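Local coordinates for protein homoserine kinase (Listeria monocytogenes, PDB 3HUL) that probably phosphorylates L-homoserine with ATP to give O-phospho-L-homoserine, a late step in the making of threonine, at residues A[6-11]-A[280-285]; A[27-32]-A[89-94]; A[56-61]-A[74-79]; A[95-100]-A[115-120]. One frame throughout, in Å; residues are numbered along the deposited sequence.

Interaction 1 (A[6-11]-A[280-285]); sequences RVPATT and DVEGSG
The pyrrolidine ring of Pro8 meets the 280-285 loop with three successive carbons, and this is where the contact is close. Pro8 CB lies 4.0 Å from Glu282 CG, Pro8 CG lies 3.9 Å from Ser284 O, and Pro8 CD stands 4.2 Å from Gly285 C. The ring thus spans the loop from glutamate methylene to glycine backbone, purely by van der Waals contact; 126 Å² is buried in all. Pro8 itself is buried, whereas the loop residues it touches are partly exposed, which marks the loop as the more solvent-facing side. There the Glu282 chain, bent at chi2 (55°), folds back over its own loop. Glu282 OE2 uses the anti lone pair to accept from Ser284 N at 2.8 Å, with an N-H...O angle of 161°, and Ser284 OG adds a weak bond to the same oxygen. OE1 is taken by the hydroxyl of Tyr28, so both carboxylate oxygens are held. Strand 3-12 pairs with 27-36, and with 287-290 at Arg6, while Pro8 also packs on Ala24 of strand 21-25 and Val7 faces helix 88-103; the loop links strand 275-280 of the four-stranded antiparallel sheet to strand 287-290 of the mixed one.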
loop_
_atom_site.group_PDB
_atom_site.type_symbol
_atom_site.label_atom_id
_atom_site.label_comp_id
_atom_site.label_asym_id
_atom_site.label_seq_id
_atom_site.Cartn_x
_atom_site.Cartn_y
_atom_site.Cartn_z
ATOM N N ARG A 6 2.197 28.174 9.120
ATOM C CA ARG A 6 2.456 27.972 7.696
ATOM C C ARG A 6 1.456 26.964 7.133
ATOM O O ARG A 6 1.192 25.949 7.763
ATOM C CB ARG A 6 3.871 27.458 7.479
ATOM C CG ARG A 6 4.304 27.537 6.031
ATOM C CD ARG A 6 5.177 26.372 5.625
ATOM N NE ARG A 6 6.475 26.435 6.280
ATOM C CZ ARG A 6 7.434 27.306 5.970
ATOM N NH1 ARG A 6 7.252 28.194 4.995
ATOM N NH2 ARG A 6 8.581 27.294 6.647
ATOM N N VAL A 7 0.887 27.269 5.962
ATOM C CA VAL A 7 -0.141 26.430 5.330
ATOM C C VAL A 7 0.182 26.336 3.858
ATOM O O VAL A 7 0.435 27.368 3.231
ATOM C CB VAL A 7 -1.564 27.033 5.464
ATOM C CG1 VAL A 7 -2.610 26.082 4.881
ATOM C CG2 VAL A 7 -1.896 27.394 6.948
ATOM N N PRO A 8 0.175 25.101 3.295
ATOM C CA PRO A 8 0.521 24.933 1.898
ATOM C C PRO A 8 -0.627 25.140 0.883
ATOM O O PRO A 8 -1.815 25.001 1.219
ATOM C CB PRO A 8 1.011 23.483 1.838
ATOM C CG PRO A 8 0.214 22.767 2.855
ATOM C CD PRO A 8 -0.067 23.802 3.959
ATOM N N ALA A 9 -0.235 25.481 -0.347
ATOM C CA ALA A 9 -1.094 25.478 -1.503
ATOM C C ALA A 9 -1.559 24.055 -1.790
ATOM O O ALA A 9 -0.911 23.084 -1.377
ATOM C CB ALA A 9 -0.335 26.016 -2.690
ATOM N N THR A 10 -2.674 23.939 -2.498
ATOM C CA THR A 10 -3.273 22.647 -2.843
ATOM C C THR A 10 -3.921 22.743 -4.200
ATOM O O THR A 10 -4.438 23.801 -4.587
ATOM C CB THR A 10 -4.405 22.238 -1.843
ATOM O OG1 THR A 10 -5.303 23.338 -1.702
ATOM C CG2 THR A 10 -3.854 21.872 -0.472
ATOM N N THR A 11 -3.906 21.636 -4.931
ATOM C CA THR A 11 -4.635 21.545 -6.188
ATOM C C THR A 11 -5.699 20.491 -6.011
ATOM O O THR A 11 -5.400 19.355 -5.639
ATOM C CB THR A 11 -3.732 21.199 -7.400
ATOM O OG1 THR A 11 -4.546 21.109 -8.571
ATOM C CG2 THR A 11 -2.987 19.874 -7.225
ATOM N N ASP A 280 6.833 20.945 -5.889
ATOM C CA ASP A 280 6.831 19.582 -5.436
ATOM C C ASP A 280 5.556 19.271 -4.642
ATOM O O ASP A 280 4.841 20.186 -4.210
ATOM C CB ASP A 280 8.080 19.298 -4.592
ATOM C CG ASP A 280 9.364 19.252 -5.433
ATOM O OD1 ASP A 280 9.460 18.450 -6.380
ATOM O OD2 ASP A 280 10.284 20.022 -5.140
ATOM N N VAL A 281 5.291 17.976 -4.444
ATOM C CA VAL A 281 4.296 17.509 -3.472
ATOM C C VAL A 281 4.785 17.909 -2.091
ATOM O O VAL A 281 5.937 17.672 -1.757
ATOM C CB VAL A 281 4.075 15.964 -3.557
ATOM C CG1 VAL A 281 3.184 15.451 -2.434
ATOM C CG2 VAL A 281 3.493 15.554 -4.961
ATOM N N GLU A 282 3.924 18.550 -1.304
ATOM C CA GLU A 282 4.267 18.895 0.075
ATOM C C GLU A 282 3.647 17.851 1.025
ATOM O O GLU A 282 2.422 17.693 1.094
ATOM C CB GLU A 282 3.831 20.348 0.404
ATOM C CG GLU A 282 3.916 20.752 1.885
ATOM C CD GLU A 282 5.305 20.534 2.488
ATOM O OE1 GLU A 282 6.255 21.249 2.099
ATOM O OE2 GLU A 282 5.448 19.653 3.363
ATOM N N GLY A 283 4.514 17.137 1.730
ATOM C CA GLY A 283 4.123 16.049 2.602
ATOM C C GLY A 283 3.493 16.472 3.911
ATOM O O GLY A 283 2.726 15.708 4.486
ATOM N N SER A 284 3.807 17.686 4.384
ATOM C CA SER A 284 3.321 18.147 5.689
ATOM C C SER A 284 2.139 19.073 5.515
ATOM O O SER A 284 2.154 19.951 4.663
ATOM C CB SER A 284 4.413 18.919 6.423
ATOM O OG SER A 284 5.639 18.206 6.401
ATOM N N GLY A 285 1.117 18.902 6.334
ATOM C CA GLY A 285 0.031 19.842 6.310
ATOM C C GLY A 285 0.387 21.087 7.111
ATOM O O GLY A 285 1.538 21.284 7.507
#

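Interaction 2 (A[27-32]-A[89-94]); sequences LYLTLD and SSAAVV
Leu29 points from strand 27-36 at helix 88-103 and makes the whole contact, against Ala91 and Ala92. Two levels of its side chain are used. Near the backbone, Leu29 CB meets Ala91 CB at 4.2 Å. Farther out, the Leu29 CD2 methyl reaches the helix backbone itself, 3.8 Å from Ala92 CA and 4.0 Å from the carbonyl carbon of Ala91, with the Ala92 methyl CB at 4.1 Å from the same CD2. The side-chain conformation accounts for this reach: chi1 is 170°, placing CG opposite the backbone nitrogen and beside the carbonyl carbon, while chi2 of 15° is far from a staggered value and brings CD1 almost into eclipse with CA. That chi2 departs from the usual leucine rotamers, and the methyl it directs to the helix lies over the peptide joining Ala91 to Ala92. The small alanine side chains allow a close backbone approach, with Leu29 CA and Ala91 CA 6.6 Å apart. Leu29 also packs on Met76 and Cys78 of the adjoining strand 72-78, so the same side chain bridges a strand pair and the helix packed on that sheet. Ser89, Ser90 and Ala91 belong to the predicted ATP-binding segment. The contact is van der Waals throughout, methyl and methylene carbons against alanine methyls and the face of a peptide group. With 105 Å² buried, the chemistry implies that attachment between these two segments probably rests on close fit and burial of apolar surface.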
loop_
_atom_site.group_PDB
_atom_site.type_symbol
_atom_site.label_atom_id
_atom_site.label_comp_id
_atom_site.label_asym_id
_atom_site.label_seq_id
_atom_site.Cartn_x
_atom_site.Cartn_y
_atom_site.Cartn_z
ATOM N N LEU A 27 4.005 25.686 -2.135
ATOM C CA LEU A 27 3.862 27.144 -2.072
ATOM C C LEU A 27 3.143 27.373 -0.762
ATOM O O LEU A 27 2.376 26.502 -0.338
ATOM C CB LEU A 27 3.045 27.698 -3.233
ATOM C CG LEU A 27 3.649 27.705 -4.634
ATOM C CD1 LEU A 27 2.551 28.104 -5.632
ATOM C CD2 LEU A 27 4.899 28.640 -4.765
ATOM N N TYR A 28 3.416 28.497 -0.114
ATOM C CA TYR A 28 3.001 28.692 1.282
ATOM C C TYR A 28 2.358 30.017 1.603
ATOM O O TYR A 28 2.687 31.041 1.017
ATOM C CB TYR A 28 4.156 28.446 2.260
ATOM C CG TYR A 28 4.870 27.149 1.988
ATOM C CD1 TYR A 28 4.319 25.929 2.400
ATOM C CD2 TYR A 28 6.067 27.136 1.281
ATOM C CE1 TYR A 28 4.955 24.748 2.141
ATOM C CE2 TYR A 28 6.712 25.958 1.008
ATOM C CZ TYR A 28 6.147 24.763 1.445
ATOM O OH TYR A 28 6.779 23.582 1.179
ATOM N N LEU A 29 1.409 29.942 2.521
ATOM C CA LEU A 29 0.870 31.072 3.223
ATOM C C LEU A 29 1.524 30.960 4.573
ATOM O O LEU A 29 1.388 29.928 5.253
ATOM C CB LEU A 29 -0.659 30.980 3.300
ATOM C CG LEU A 29 -1.538 31.910 4.166
ATOM C CD1 LEU A 29 -0.837 33.141 4.659
ATOM C CD2 LEU A 29 -2.816 32.296 3.438
ATOM N N THR A 30 2.295 31.994 4.918
ATOM C CA THR A 30 2.992 32.081 6.196
ATOM C C THR A 30 2.521 33.280 7.044
ATOM O O THR A 30 2.632 34.441 6.622
ATOM C CB THR A 30 4.530 32.172 6.013
ATOM O OG1 THR A 30 4.985 31.093 5.177
ATOM C CG2 THR A 30 5.228 32.080 7.373
ATOM N N LEU A 31 2.022 32.982 8.238
ATOM C CA LEU A 31 1.667 34.011 9.214
ATOM C C LEU A 31 2.673 34.088 10.344
ATOM O O LEU A 31 3.078 33.058 10.896
ATOM C CB LEU A 31 0.295 33.739 9.829
ATOM C CG LEU A 31 -0.921 33.870 8.931
ATOM C CD1 LEU A 31 -2.135 33.302 9.660
ATOM C CD2 LEU A 31 -1.151 35.311 8.513
ATOM N N ASP A 32 3.034 35.318 10.707
ATOM C CA ASP A 32 3.912 35.609 11.847
ATOM C C ASP A 32 3.089 36.421 12.861
ATOM O O ASP A 32 2.789 37.584 12.617
ATOM C CB ASP A 32 5.142 36.382 11.333
ATOM C CG ASP A 32 6.227 36.605 12.399
ATOM O OD1 ASP A 32 7.386 36.889 11.999
ATOM O OD2 ASP A 32 5.944 36.519 13.614
ATOM N N SER A 89 -7.440 30.650 -1.321
ATOM C CA SER A 89 -8.579 30.833 -0.453
ATOM C C SER A 89 -8.584 29.784 0.668
ATOM O O SER A 89 -8.803 30.096 1.858
ATOM C CB SER A 89 -9.849 30.765 -1.288
ATOM O OG SER A 89 -10.979 30.580 -0.450
ATOM N N SER A 90 -8.326 28.537 0.306
ATOM C CA SER A 90 -8.459 27.464 1.289
ATOM C C SER A 90 -7.310 27.508 2.297
ATOM O O SER A 90 -7.492 27.154 3.451
ATOM C CB SER A 90 -8.562 26.093 0.601
ATOM O OG SER A 90 -7.378 25.306 0.806
ATOM N N ALA A 91 -6.133 27.948 1.859
ATOM C CA ALA A 91 -5.005 28.114 2.779
ATOM C C ALA A 91 -5.290 29.191 3.851
ATOM O O ALA A 91 -4.897 29.017 5.037
ATOM C CB ALA A 91 -3.712 28.430 2.036
ATOM N N ALA A 92 -5.997 30.258 3.445
ATOM C CA ALA A 92 -6.348 31.345 4.361
ATOM C C ALA A 92 -7.345 30.866 5.413
ATOM O O ALA A 92 -7.179 31.160 6.607
ATOM C CB ALA A 92 -6.853 32.623 3.586
ATOM N N VAL A 93 -8.345 30.093 4.992
ATOM C CA VAL A 93 -9.314 29.515 5.914
ATOM C C VAL A 93 -8.618 28.586 6.938
ATOM O O VAL A 93 -8.796 28.724 8.147
ATOM C CB VAL A 93 -10.419 28.732 5.162
ATOM C CG1 VAL A 93 -11.232 27.884 6.150
ATOM C CG2 VAL A 93 -11.335 29.689 4.331
ATOM N N VAL A 94 -7.802 27.666 6.443
ATOM C CA VAL A 94 -7.004 26.806 7.324
ATOM C C VAL A 94 -6.106 27.622 8.273
ATOM O O VAL A 94 -5.998 27.302 9.436
ATOM C CB VAL A 94 -6.184 25.781 6.491
ATOM C CG1 VAL A 94 -5.160 25.008 7.377
ATOM C CG2 VAL A 94 -7.136 24.858 5.748
#

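Interaction 3 (A[56-61]-A[74-79]); sequences NVIIET and LVMTCD
Met76 and Ile58 reach toward each other tip to tip, one rising from strand 72-78 and the other coming from helix 57-65. The Met76 methyl CE lies 3.8 Å from Ile58 CD1, and Met76 SD follows at 4.0 Å from the same CD1. Bends at chi2 and chi3 carry the thioether end to this position. On the isoleucine, CG1 stands anti to the carbonyl carbon, and the extended chi2 of 170° sends CD1 outward to the sulfur and methyl. From the same helix end as Ile58, Asn56 also heads toward Met76, the two side chains coming from opposite directions, with Asn56 ND2 3.8 Å from Met76 CE. The rotation of that amide is fixed at both ends: Asn56 OD1 accepts from Ile58 N at 2.9 Å, in the carbonyl plane, with a C=O...N angle of 151°, and ND2 donates to Pro51 O. The first of these is an N-cap bond, so the residue that starts the helix also borders the methionine methyl. Leu31 and Ile42 border Met76 from the adjoining strands. Helix 57-65 and strand 72-78 belong, with strand 41-43, to a beta-alpha-beta unit whose strands pair in parallel, and the contact is the helix-on-strand packing of such a crossover, within the N-terminal domain of a GHMP kinase.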
loop_
_atom_site.group_PDB
_atom_site.type_symbol
_atom_site.label_atom_id
_atom_site.label_comp_id
_atom_site.label_asym_id
_atom_site.label_seq_id
_atom_site.Cartn_x
_atom_site.Cartn_y
_atom_site.Cartn_z
ATOM N N ASN A 56 -10.339 40.488 6.475
ATOM C CA ASN A 56 -9.506 39.436 5.913
ATOM C C ASN A 56 -10.041 38.067 6.318
ATOM O O ASN A 56 -10.398 37.841 7.490
ATOM C CB ASN A 56 -8.045 39.566 6.341
ATOM C CG ASN A 56 -7.153 38.570 5.635
ATOM O OD1 ASN A 56 -7.276 37.359 5.839
ATOM N ND2 ASN A 56 -6.272 39.065 4.778
ATOM N N VAL A 57 -10.105 37.171 5.329
ATOM C CA VAL A 57 -10.634 35.811 5.485
ATOM C C VAL A 57 -10.068 35.080 6.726
ATOM O O VAL A 57 -10.820 34.501 7.520
ATOM C CB VAL A 57 -10.410 35.013 4.154
ATOM C CG1 VAL A 57 -10.505 33.525 4.353
ATOM C CG2 VAL A 57 -11.410 35.488 3.078
ATOM N N ILE A 58 -8.747 35.146 6.890
ATOM C CA ILE A 58 -8.043 34.535 8.025
ATOM C C ILE A 58 -8.645 34.963 9.356
ATOM O O ILE A 58 -9.002 34.127 10.188
ATOM C CB ILE A 58 -6.530 34.898 8.000
ATOM C CG1 ILE A 58 -5.921 34.530 6.643
ATOM C CG2 ILE A 58 -5.799 34.250 9.163
ATOM C CD1 ILE A 58 -4.551 35.032 6.413
ATOM N N ILE A 59 -8.793 36.271 9.533
ATOM C CA ILE A 59 -9.334 36.829 10.783
ATOM C C ILE A 59 -10.822 36.519 10.994
ATOM O O ILE A 59 -11.216 36.091 12.094
ATOM C CB ILE A 59 -8.999 38.354 10.909
ATOM C CG1 ILE A 59 -7.480 38.556 10.784
ATOM C CG2 ILE A 59 -9.498 38.912 12.257
ATOM C CD1 ILE A 59 -7.037 39.971 10.421
ATOM N N GLU A 60 -11.652 36.688 9.956
ATOM C CA GLU A 60 -13.088 36.332 10.061
ATOM C C GLU A 60 -13.248 34.867 10.401
ATOM O O GLU A 60 -14.144 34.489 11.189
ATOM C CB GLU A 60 -13.876 36.597 8.755
ATOM C CG GLU A 60 -13.772 38.010 8.159
ATOM C CD GLU A 60 -14.874 38.307 7.126
ATOM O OE1 GLU A 60 -14.923 37.623 6.075
ATOM O OE2 GLU A 60 -15.691 39.231 7.368
ATOM N N THR A 61 -12.403 34.023 9.790
ATOM C CA THR A 61 -12.464 32.594 10.081
ATOM C C THR A 61 -12.084 32.419 11.547
ATOM O O THR A 61 -12.776 31.738 12.290
ATOM C CB THR A 61 -11.501 31.723 9.195
ATOM O OG1 THR A 61 -11.727 31.950 7.799
ATOM C CG2 THR A 61 -11.676 30.264 9.520
ATOM N N LEU A 74 -0.265 41.020 12.878
ATOM C CA LEU A 74 0.278 39.817 12.213
ATOM C C LEU A 74 1.035 40.243 10.987
ATOM O O LEU A 74 0.778 41.315 10.451
ATOM C CB LEU A 74 -0.835 38.841 11.797
ATOM C CG LEU A 74 -1.887 38.476 12.843
ATOM C CD1 LEU A 74 -3.143 39.299 12.629
ATOM C CD2 LEU A 74 -2.237 37.009 12.796
ATOM N N VAL A 75 1.978 39.410 10.559
ATOM C CA VAL A 75 2.712 39.607 9.312
ATOM C C VAL A 75 2.478 38.373 8.442
ATOM O O VAL A 75 2.598 37.242 8.924
ATOM C CB VAL A 75 4.237 39.785 9.556
ATOM C CG1 VAL A 75 4.948 40.234 8.274
ATOM C CG2 VAL A 75 4.503 40.767 10.715
ATOM N N MET A 76 2.173 38.609 7.162
ATOM C CA MET A 76 1.766 37.570 6.208
ATOM C C MET A 76 2.700 37.536 5.008
ATOM O O MET A 76 2.873 38.547 4.331
ATOM C CB MET A 76 0.336 37.827 5.709
ATOM C CG MET A 76 -0.536 36.572 5.560
ATOM S SD MET A 76 -1.587 36.421 4.087
ATOM C CE MET A 76 -2.786 37.709 4.315
ATOM N N THR A 77 3.303 36.373 4.757
ATOM C CA THR A 77 4.006 36.086 3.505
ATOM C C THR A 77 3.143 35.045 2.790
ATOM O O THR A 77 2.651 34.101 3.414
ATOM C CB THR A 77 5.429 35.513 3.769
ATOM O OG1 THR A 77 6.267 36.542 4.294
ATOM C CG2 THR A 77 6.073 34.986 2.504
ATOM N N CYS A 78 2.933 35.229 1.495
ATOM C CA CYS A 78 2.139 34.285 0.725
ATOM C C CYS A 78 2.546 34.317 -0.722
ATOM O O CYS A 78 2.347 35.323 -1.404
ATOM C CB CYS A 78 0.642 34.565 0.859
ATOM S SG CYS A 78 -0.408 33.231 0.170
ATOM N N ASP A 79 3.127 33.211 -1.183
ATOM C CA ASP A 79 3.479 33.060 -2.590
ATOM C C ASP A 79 2.526 32.115 -3.337
ATOM O O ASP A 79 2.825 31.654 -4.432
ATOM C CB ASP A 79 4.979 32.731 -2.781
ATOM C CG ASP A 79 5.379 31.335 -2.282
ATOM O OD1 ASP A 79 4.725 30.761 -1.374
ATOM O OD2 ASP A 79 6.391 30.812 -2.805
#

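Interaction 4 (A[95-100]-A[115-120]); sequences AGIELA and RIAAEI
Ile97 projects from helix 88-103 to helix 110-121, where its CD1 methyl touches Ala117 and Ile116. The apolar contacts carry the interface. Ile97 CD1 lies 3.5 Å from Ala117 CB and 3.7 Å from Ala117 CA, close spacing for carbon on carbon, and the small alanine lets the methyl come down to the helix. Ile97 CD1 is also 3.8 Å from Ile116 CG2, and Ile97 CG1 4.1 Å from that CG2; the two side chains cross obliquely. Ile97 has CG1 anti to its carbonyl carbon and an extended chi2 of 164°, which pushes CD1 to the far end of the chain; on Ile116 it is the short branch, CG2, that touches. Of the salt bridges, Arg115-Glu119 lies within helix 110-121, whereas Glu98 of helix 88-103 reaches across to Lys113 of helix 110-121. Arg115 NH1 meets Glu119 OE1 at 2.9 Å; the oxygen sits at the guanidinium edge, in its plane, although the N-H...O angle of 126° makes the hydrogen bond weak. Ile116 CG1 lies over the rim of one guanidinium face, 3.1 Å above its plane. This is helix-on-helix packing within the N-terminal domain of the GHMP kinase fold, with Thr61 of helix 57-65 also on Ile97. Between 95-100 and 115-120 the contact is hydrocarbon only, burying 133 Å², and the Glu98-Lys113 salt bridge, just beyond, adds a polar tie between these helices.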
loop_
_atom_site.group_PDB
_atom_site.type_symbol
_atom_site.label_atom_id
_atom_site.label_comp_id
_atom_site.label_asym_id
_atom_site.label_seq_id
_atom_site.Cartn_x
_atom_site.Cartn_y
_atom_site.Cartn_z
ATOM N N ALA A 95 -5.477 28.668 7.769
ATOM C CA ALA A 95 -4.651 29.542 8.605
ATOM C C ALA A 95 -5.445 30.219 9.741
ATOM O O ALA A 95 -4.945 30.336 10.868
ATOM C CB ALA A 95 -3.959 30.575 7.747
ATOM N N GLY A 96 -6.680 30.635 9.449
ATOM C CA GLY A 96 -7.560 31.219 10.450
ATOM C C GLY A 96 -7.969 30.221 11.497
ATOM O O GLY A 96 -8.064 30.544 12.681
ATOM N N ILE A 97 -8.212 28.993 11.065
ATOM C CA ILE A 97 -8.487 27.920 12.000
ATOM C C ILE A 97 -7.295 27.697 12.947
ATOM O O ILE A 97 -7.476 27.547 14.161
ATOM C CB ILE A 97 -8.857 26.654 11.256
ATOM C CG1 ILE A 97 -10.208 26.855 10.556
ATOM C CG2 ILE A 97 -8.923 25.453 12.193
ATOM C CD1 ILE A 97 -10.502 25.787 9.467
ATOM N N GLU A 98 -6.082 27.703 12.397
ATOM C CA GLU A 98 -4.877 27.463 13.207
ATOM C C GLU A 98 -4.657 28.627 14.174
ATOM O O GLU A 98 -4.265 28.423 15.323
ATOM C CB GLU A 98 -3.652 27.302 12.313
ATOM C CG GLU A 98 -3.688 26.042 11.466
ATOM C CD GLU A 98 -3.227 24.821 12.228
ATOM O OE1 GLU A 98 -3.635 24.605 13.386
ATOM O OE2 GLU A 98 -2.432 24.061 11.661
ATOM N N LEU A 99 -4.909 29.846 13.696
ATOM C CA LEU A 99 -4.845 31.027 14.564
ATOM C C LEU A 99 -5.761 30.891 15.795
ATOM O O LEU A 99 -5.303 31.005 16.931
ATOM C CB LEU A 99 -5.162 32.295 13.770
ATOM C CG LEU A 99 -4.918 33.649 14.426
ATOM C CD1 LEU A 99 -3.434 33.950 14.557
ATOM C CD2 LEU A 99 -5.612 34.722 13.588
ATOM N N ALA A 100 -7.034 30.596 15.565
ATOM C CA ALA A 100 -8.002 30.507 16.638
ATOM C C ALA A 100 -7.666 29.357 17.572
ATOM O O ALA A 100 -7.774 29.474 18.814
ATOM C CB ALA A 100 -9.403 30.320 16.071
ATOM N N ARG A 115 -12.842 18.923 9.228
ATOM C CA ARG A 115 -14.300 19.035 9.233
ATOM C C ARG A 115 -14.719 20.492 9.150
ATOM O O ARG A 115 -15.631 20.837 8.386
ATOM C CB ARG A 115 -14.971 18.376 10.455
ATOM C CG ARG A 115 -16.503 18.599 10.402
ATOM C CD ARG A 115 -17.247 18.612 11.735
ATOM N NE ARG A 115 -16.695 19.439 12.818
ATOM C CZ ARG A 115 -17.068 20.687 13.119
ATOM N NH1 ARG A 115 -17.970 21.346 12.394
ATOM N NH2 ARG A 115 -16.521 21.291 14.158
ATOM N N ILE A 116 -14.035 21.342 9.918
ATOM C CA ILE A 116 -14.421 22.749 10.067
ATOM C C ILE A 116 -14.122 23.528 8.800
ATOM O O ILE A 116 -14.941 24.329 8.339
ATOM C CB ILE A 116 -13.707 23.414 11.280
ATOM C CG1 ILE A 116 -14.274 22.864 12.608
ATOM C CG2 ILE A 116 -13.786 24.945 11.201
ATOM C CD1 ILE A 116 -13.397 23.129 13.831
ATOM N N ALA A 117 -12.946 23.280 8.234
ATOM C CA ALA A 117 -12.546 23.960 7.001
ATOM C C ALA A 117 -13.429 23.565 5.818
ATOM O O ALA A 117 -13.735 24.400 4.956
ATOM C CB ALA A 117 -11.056 23.706 6.693
ATOM N N ALA A 118 -13.846 22.306 5.790
ATOM C CA ALA A 118 -14.661 21.790 4.680
ATOM C C ALA A 118 -16.089 22.361 4.737
ATOM O O ALA A 118 -16.661 22.737 3.710
ATOM C CB ALA A 118 -14.683 20.243 4.699
ATOM N N GLU A 119 -16.630 22.449 5.952
ATOM C CA GLU A 119 -17.923 23.106 6.207
ATOM C C GLU A 119 -17.901 24.566 5.738
ATOM O O GLU A 119 -18.855 25.037 5.125
ATOM C CB GLU A 119 -18.242 22.998 7.696
ATOM C CG GLU A 119 -19.645 23.385 8.128
ATOM C CD GLU A 119 -19.882 23.086 9.624
ATOM O OE1 GLU A 119 -19.648 21.922 10.068
ATOM O OE2 GLU A 119 -20.294 24.021 10.356
ATOM N N ILE A 120 -16.806 25.275 6.009
ATOM C CA ILE A 120 -16.662 26.658 5.545
ATOM C C ILE A 120 -16.573 26.740 4.030
ATOM O O ILE A 120 -17.237 27.580 3.404
ATOM C CB ILE A 120 -15.422 27.364 6.144
ATOM C CG1 ILE A 120 -15.593 27.552 7.660
ATOM C CG2 ILE A 120 -15.194 28.706 5.458
ATOM C CD1 ILE A 120 -14.337 28.109 8.349
#

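How the interactions relate
Helix 88-103 ties the set together: interaction 2 uses its first part and interaction 4 the next six residues, their centres 11 Å apart. Strands 3-12, 27-36 and 72-78 are successive neighbours in the mixed sheet, so interactions 1, 2 and 3 all reach it; Val7 N bonds to Leu29 O at 2.8 Å, and Thr30 N to Thr77 O at 2.6 Å. Interactions 2 and 3 are the closest, with centres 7 Å apart, and 1 and 3 the most distant at 17 Å. Along the chain, 3 is nested in 2, 4 follows, and 1 encloses all. The chain's end thus returns to the sheet whose covering helix begins with the predicted ATP-binding residues.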